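PDB 3IUS: NAD-dependent epimerase/dehydratase domain-containing protein from Ruegeria pomeroyi DSS-3, which is of unknown function but probably binds NAD through a Rossmann-type domain, as in atypical short-chain dehydrogenase/reductase relatives. Local coordinates for residues R182-D187 with L268-Y273; D209-P214 with N272-L277. All blocks are in the same frame, centred on the assembly; numbering follows the deposited sequence.

Contact 1: R182-D187 with L268-Y273; sequences RIHVED and LKYPNY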
loop_
_atom_site.group_PDB
_atom_site.type_symbol
_atom_site.label_atom_id
_atom_site.label_comp_id
_atom_site.label_asym_id
_atom_site.label_seq_id
_atom_site.Cartn_x
_atom_site.Cartn_y
_atom_site.Cartn_z
ATOM N N ARG A 182 -9.831 1.863 -2.147
ATOM C CA ARG A 182 -8.753 2.748 -2.569
ATOM C C ARG A 182 -8.168 3.539 -1.407
ATOM O O ARG A 182 -8.853 3.808 -0.423
ATOM C CB ARG A 182 -9.264 3.754 -3.597
ATOM C CG ARG A 182 -10.301 3.226 -4.556
ATOM C CD ARG A 182 -10.516 4.235 -5.670
ATOM N NE ARG A 182 -9.250 4.565 -6.320
ATOM C CZ ARG A 182 -8.999 5.707 -6.955
ATOM N NH1 ARG A 182 -9.922 6.655 -7.035
ATOM N NH2 ARG A 182 -7.814 5.906 -7.506
ATOM N N ILE A 183 -6.915 3.958 -1.564
ATOM C CA ILE A 183 -6.261 4.861 -0.625
ATOM C C ILE A 183 -5.292 5.799 -1.351
ATOM O O ILE A 183 -4.545 5.370 -2.225
ATOM C CB ILE A 183 -5.514 4.077 0.476
ATOM C CG1 ILE A 183 -5.013 5.022 1.572
ATOM C CG2 ILE A 183 -4.363 3.264 -0.119
ATOM C CD1 ILE A 183 -6.105 5.601 2.439
ATOM N N HIS A 184 -5.329 7.080 -1.001
ATOM C CA HIS A 184 -4.411 8.061 -1.572
ATOM C C HIS A 184 -3.056 7.931 -0.891
ATOM O O HIS A 184 -2.983 7.768 0.332
ATOM C CB HIS A 184 -4.953 9.482 -1.408
ATOM C CG HIS A 184 -4.157 10.515 -2.142
ATOM N ND1 HIS A 184 -4.634 11.165 -3.261
ATOM C CD2 HIS A 184 -2.912 10.998 -1.927
ATOM C CE1 HIS A 184 -3.717 12.010 -3.699
ATOM N NE2 HIS A 184 -2.664 11.928 -2.906
ATOM N N VAL A 185 -1.989 7.992 -1.681
ATOM C CA VAL A 185 -0.640 7.783 -1.159
ATOM C C VAL A 185 -0.268 8.759 -0.034
ATOM O O VAL A 185 0.462 8.395 0.903
ATOM C CB VAL A 185 0.418 7.798 -2.296
ATOM C CG1 VAL A 185 0.500 9.173 -2.955
ATOM C CG2 VAL A 185 1.776 7.338 -1.777
ATOM N N GLU A 186 -0.781 9.985 -0.104
ATOM C CA GLU A 186 -0.543 10.957 0.966
ATOM C C GLU A 186 -1.127 10.493 2.299
ATOM O O GLU A 186 -0.548 10.731 3.360
ATOM C CB GLU A 186 -1.082 12.341 0.596
ATOM C CG GLU A 186 -0.162 13.135 -0.326
ATOM C CD GLU A 186 1.153 13.533 0.337
ATOM O OE1 GLU A 186 2.104 13.894 -0.392
ATOM O OE2 GLU A 186 1.239 13.489 1.583
ATOM N N ASP A 187 -2.281 9.832 2.241
ATOM C CA ASP A 187 -2.918 9.319 3.442
ATOM C C ASP A 187 -2.181 8.108 4.008
ATOM O O ASP A 187 -2.139 7.907 5.225
ATOM C CB ASP A 187 -4.396 9.020 3.187
ATOM C CG ASP A 187 -5.251 10.278 3.227
ATOM O OD1 ASP A 187 -4.899 11.200 4.000
ATOM O OD2 ASP A 187 -6.257 10.356 2.488
ATOM N N LEU A 268 -8.232 11.546 7.339
ATOM C CA LEU A 268 -7.983 11.417 5.909
ATOM C C LEU A 268 -8.033 12.750 5.161
ATOM O O LEU A 268 -8.978 13.528 5.314
ATOM C CB LEU A 268 -8.978 10.442 5.283
ATOM C CG LEU A 268 -9.009 9.003 5.797
ATOM C CD1 LEU A 268 -10.049 8.203 4.997
ATOM C CD2 LEU A 268 -7.623 8.367 5.710
ATOM N N LYS A 269 -7.005 12.997 4.357
ATOM C CA LYS A 269 -6.962 14.163 3.478
ATOM C C LYS A 269 -7.920 13.945 2.323
ATOM O O LYS A 269 -8.526 14.889 1.811
ATOM C CB LYS A 269 -5.556 14.364 2.907
ATOM C CG LYS A 269 -4.495 14.784 3.906
ATOM C CD LYS A 269 -3.115 14.762 3.252
ATOM C CE LYS A 269 -2.102 15.598 4.026
ATOM N NZ LYS A 269 -1.756 15.015 5.354
ATOM N N TYR A 270 -8.036 12.694 1.900
ATOM C CA TYR A 270 -8.893 12.352 0.771
ATOM C C TYR A 270 -9.802 11.182 1.140
ATOM O O TYR A 270 -9.506 10.033 0.829
ATOM C CB TYR A 270 -8.058 12.020 -0.470
ATOM C CG TYR A 270 -7.032 13.077 -0.819
ATOM C CD1 TYR A 270 -7.414 14.272 -1.418
ATOM C CD2 TYR A 270 -5.683 12.874 -0.568
ATOM C CE1 TYR A 270 -6.477 15.245 -1.741
ATOM C CE2 TYR A 270 -4.739 13.841 -0.888
ATOM C CZ TYR A 270 -5.142 15.021 -1.478
ATOM O OH TYR A 270 -4.203 15.978 -1.798
ATOM N N PRO A 271 -10.922 11.478 1.815
ATOM C CA PRO A 271 -11.859 10.466 2.322
ATOM C C PRO A 271 -12.508 9.623 1.231
ATOM O O PRO A 271 -12.976 8.522 1.507
ATOM C CB PRO A 271 -12.927 11.311 3.036
ATOM C CG PRO A 271 -12.765 12.682 2.454
ATOM C CD PRO A 271 -11.300 12.826 2.262
ATOM N N ASN A 272 -12.532 10.135 0.005
ATOM C CA ASN A 272 -13.141 9.409 -1.100
ATOM C C ASN A 272 -12.510 9.764 -2.439
ATOM O O ASN A 272 -11.761 10.740 -2.543
ATOM C CB ASN A 272 -14.667 9.612 -1.131
ATOM C CG ASN A 272 -15.072 11.040 -1.470
ATOM O OD1 ASN A 272 -14.982 11.472 -2.629
ATOM N ND2 ASN A 272 -15.555 11.773 -0.470
ATOM N N TYR A 273 -12.816 8.956 -3.454
ATOM C CA TYR A 273 -12.190 9.067 -4.771
ATOM C C TYR A 273 -12.550 10.365 -5.478
ATOM O O TYR A 273 -11.777 10.859 -6.295
ATOM C CB TYR A 273 -12.559 7.870 -5.664
ATOM C CG TYR A 273 -13.975 7.907 -6.186
ATOM C CD1 TYR A 273 -14.252 8.318 -7.484
ATOM C CD2 TYR A 273 -15.037 7.532 -5.384
ATOM C CE1 TYR A 273 -15.550 8.354 -7.957
ATOM C CE2 TYR A 273 -16.329 7.567 -5.845
ATOM C CZ TYR A 273 -16.581 7.980 -7.132
ATOM O OH TYR A 273 -17.876 8.013 -7.575
HETATM O O HOH W 1 -7.080 8.266 0.922
#
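The carboxylate of D187, in the first turn of helix 185-197, grips the backbone of the loop 268-273 with both oxygens. OD1 accepts from K269 N at 2.8 Å, nearly straight (169°), and OD2 from Y270 N at 3.0 Å, each through the syn lone pair. OD1 has a second donor in Q190. A water extends this polar centre, accepting from H184 N and lying 2.7 Å from D187 OD2 and 3.0 Å from Y270 O.

Aromatic packing lies alongside. The rings of H184 and Y270 stack face to face, centroids 4.0 Å apart and planes 30° from parallel, with Y270 CE2 over the middle of the imidazole. H184 CG, anti to its backbone N (chi1 -172°), carries the imidazole toward the loop and against Y270. The Y270 hydroxyl bonds to E285 O.

L268 CD2 leans on the D187 carboxylate. R182 NH1 comes within 3.2 Å of Y273 CB, which lies at the guanidinium edge, a tight non-bonded approach; this buried nitrogen has no polar partner in the model, while Y155 makes a cation-pi contact with R182. The loop thereby lies against the turn where strand 182-184, beside strand 146-155, passes into helix 185-197; helix 273-282 adds L280 against H184 and A279 against Y270.

Contact 2: D209-P214 with N272-L277; sequences DDEPVP and NYRVGL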
loop_
_atom_site.group_PDB
_atom_site.type_symbol
_atom_site.label_atom_id
_atom_site.label_comp_id
_atom_site.label_asym_id
_atom_site.label_seq_id
_atom_site.Cartn_x
_atom_site.Cartn_y
_atom_site.Cartn_z
ATOM N N ASP A 209 -9.677 4.358 2.249
ATOM C CA ASP A 209 -10.541 5.507 2.475
ATOM C C ASP A 209 -11.966 5.107 2.882
ATOM O O ASP A 209 -12.238 3.939 3.167
ATOM C CB ASP A 209 -10.520 6.465 1.274
ATOM C CG ASP A 209 -11.290 5.940 0.090
ATOM O OD1 ASP A 209 -12.074 4.978 0.252
ATOM O OD2 ASP A 209 -11.119 6.509 -1.011
ATOM N N ASP A 210 -12.861 6.089 2.913
ATOM C CA ASP A 210 -14.191 5.913 3.486
ATOM C C ASP A 210 -15.228 5.316 2.544
ATOM O O ASP A 210 -16.327 4.964 2.974
ATOM C CB ASP A 210 -14.721 7.253 3.996
ATOM C CG ASP A 210 -14.041 7.698 5.272
ATOM O OD1 ASP A 210 -13.320 6.880 5.867
ATOM O OD2 ASP A 210 -14.229 8.865 5.666
ATOM N N GLU A 211 -14.895 5.209 1.264
ATOM C CA GLU A 211 -15.915 4.895 0.275
ATOM C C GLU A 211 -15.519 3.796 -0.710
ATOM O O GLU A 211 -14.937 4.072 -1.766
ATOM C CB GLU A 211 -16.328 6.160 -0.476
ATOM C CG GLU A 211 -17.439 5.937 -1.478
ATOM C CD GLU A 211 -18.014 7.233 -2.014
ATOM O OE1 GLU A 211 -17.738 8.299 -1.431
ATOM O OE2 GLU A 211 -18.751 7.181 -3.021
ATOM N N PRO A 212 -15.821 2.538 -0.353
ATOM C CA PRO A 212 -15.707 1.445 -1.316
ATOM C C PRO A 212 -16.440 1.852 -2.577
ATOM O O PRO A 212 -17.568 2.336 -2.487
ATOM C CB PRO A 212 -16.446 0.309 -0.627
ATOM C CG PRO A 212 -16.203 0.560 0.832
ATOM C CD PRO A 212 -16.153 2.054 1.002
ATOM N N VAL A 213 -15.810 1.662 -3.721
ATOM C CA VAL A 213 -16.355 2.212 -4.951
ATOM C C VAL A 213 -16.253 1.228 -6.107
ATOM O O VAL A 213 -15.245 0.551 -6.271
ATOM C CB VAL A 213 -15.659 3.552 -5.304
ATOM C CG1 VAL A 213 -14.158 3.358 -5.496
ATOM C CG2 VAL A 213 -16.277 4.169 -6.548
ATOM N N PRO A 214 -17.317 1.134 -6.912
ATOM C CA PRO A 214 -17.240 0.350 -8.147
ATOM C C PRO A 214 -16.166 0.948 -9.050
ATOM O O PRO A 214 -16.174 2.159 -9.268
ATOM C CB PRO A 214 -18.626 0.548 -8.770
ATOM C CG PRO A 214 -19.519 0.891 -7.609
ATOM C CD PRO A 214 -18.656 1.699 -6.685
ATOM N N ASN A 272 -12.532 10.135 0.005
ATOM C CA ASN A 272 -13.141 9.409 -1.100
ATOM C C ASN A 272 -12.510 9.764 -2.439
ATOM O O ASN A 272 -11.761 10.740 -2.543
ATOM C CB ASN A 272 -14.667 9.612 -1.131
ATOM C CG ASN A 272 -15.072 11.040 -1.470
ATOM O OD1 ASN A 272 -14.982 11.472 -2.629
ATOM N ND2 ASN A 272 -15.555 11.773 -0.470
ATOM N N TYR A 273 -12.816 8.956 -3.454
ATOM C CA TYR A 273 -12.190 9.067 -4.771
ATOM C C TYR A 273 -12.550 10.365 -5.478
ATOM O O TYR A 273 -11.777 10.859 -6.295
ATOM C CB TYR A 273 -12.559 7.870 -5.664
ATOM C CG TYR A 273 -13.975 7.907 -6.186
ATOM C CD1 TYR A 273 -14.252 8.318 -7.484
ATOM C CD2 TYR A 273 -15.037 7.532 -5.384
ATOM C CE1 TYR A 273 -15.550 8.354 -7.957
ATOM C CE2 TYR A 273 -16.329 7.567 -5.845
ATOM C CZ TYR A 273 -16.581 7.980 -7.132
ATOM O OH TYR A 273 -17.876 8.013 -7.575
ATOM N N ARG A 274 -13.724 10.912 -5.179
ATOM C CA ARG A 274 -14.145 12.151 -5.824
ATOM C C ARG A 274 -13.286 13.337 -5.399
ATOM O O ARG A 274 -12.863 14.117 -6.240
ATOM C CB ARG A 274 -15.639 12.435 -5.616
ATOM C CG ARG A 274 -16.560 11.524 -6.448
ATOM C CD ARG A 274 -18.038 11.830 -6.218
ATOM N NE ARG A 274 -18.383 11.843 -4.796
ATOM C CZ ARG A 274 -18.568 10.749 -4.062
ATOM N NH1 ARG A 274 -18.436 9.553 -4.617
ATOM N NH2 ARG A 274 -18.879 10.849 -2.774
ATOM N N VAL A 275 -13.014 13.477 -4.103
ATOM C CA VAL A 275 -12.174 14.587 -3.659
ATOM C C VAL A 275 -10.712 14.343 -4.026
ATOM O O VAL A 275 -9.980 15.281 -4.355
ATOM C CB VAL A 275 -12.319 14.878 -2.146
ATOM C CG1 VAL A 275 -13.648 15.577 -1.871
ATOM C CG2 VAL A 275 -12.216 13.610 -1.353
ATOM N N GLY A 276 -10.296 13.079 -3.982
ATOM C CA GLY A 276 -8.957 12.711 -4.404
ATOM C C GLY A 276 -8.730 13.009 -5.882
ATOM O O GLY A 276 -7.706 13.576 -6.270
ATOM N N LEU A 277 -9.690 12.623 -6.710
ATOM C CA LEU A 277 -9.580 12.839 -8.153
ATOM C C LEU A 277 -9.605 14.311 -8.557
ATOM O O LEU A 277 -8.895 14.723 -9.480
ATOM C CB LEU A 277 -10.665 12.066 -8.914
ATOM C CG LEU A 277 -10.230 10.753 -9.574
ATOM C CD1 LEU A 277 -9.547 9.872 -8.570
ATOM C CD2 LEU A 277 -11.399 10.015 -10.228
HETATM O O HOH W 2 -13.237 6.212 -2.663
#
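E211 and R274 form a two-pronged salt bridge at the start of helix 273-282. The guanidinium meets the carboxylate end-on: NH1 gives a straight bond to OE2, 2.9 Å and 177°, whereas NH2 reaches the syn lone pair of OE1 at 3.1 Å along a more bent path. OE2 lies in the guanidinium plane, but NH1 approaches it from above the carboxylate plane, since the two flat groups are turned 50° apart. E211 is extended, its CG anti to the backbone N, while R274 bends at chi3 to cross it at about a right angle. NH1 also has a weak bond to Y273 OH.

N272 OD1 serves the first turn of the helix, accepting from V275 N at 3.2 Å and weakly from R274 N. Its CG occupies the crowded position between backbone N and carbonyl carbon (chi1 67°), folding the amide back over the helix start, and its CB lies alongside the E211 chain. The remaining amide, Y273 N, is met by a water that accepts weakly from it and donates to D209 OD2 at 2.7 Å and to E211 O. D209 OD1 is engaged by E211 N, so both oxygens of this buried carboxylate have donors.

Beside these bonds, V213 CG2 sits over one face of the Y273 ring, 3.9 Å from its centroid, a CH-pi contact; V218 of helix 215-226 also touches both side chains. Two small motifs thus meet: an Asx turn at D209, in the loop after strand 204-207, and an asparagine N-cap on helix 273-282, joined by water and a salt bridge.

Overall arrangement
Contacts 1 and 2 lie on the same side of the chain's centre, about 7 Å apart between centres, and end on the same run of chain, sharing N272 and Y273. Along the sequence, 182-187 comes first, then 209-214, and the 268-277 region packs against both. Probable backbone hydrogen bonds link them directly, from D209 N to R182 O and from D210 N to P271 O. The first segments lie at one end of the parallel Rossmann-type sheet: strand 182-184 with the start of helix 185-197, and the loop leaving strand 204-207, both strands pairing with 146-155. Together the contacts fasten helix 273-282 and its preceding loop to this sheet edge.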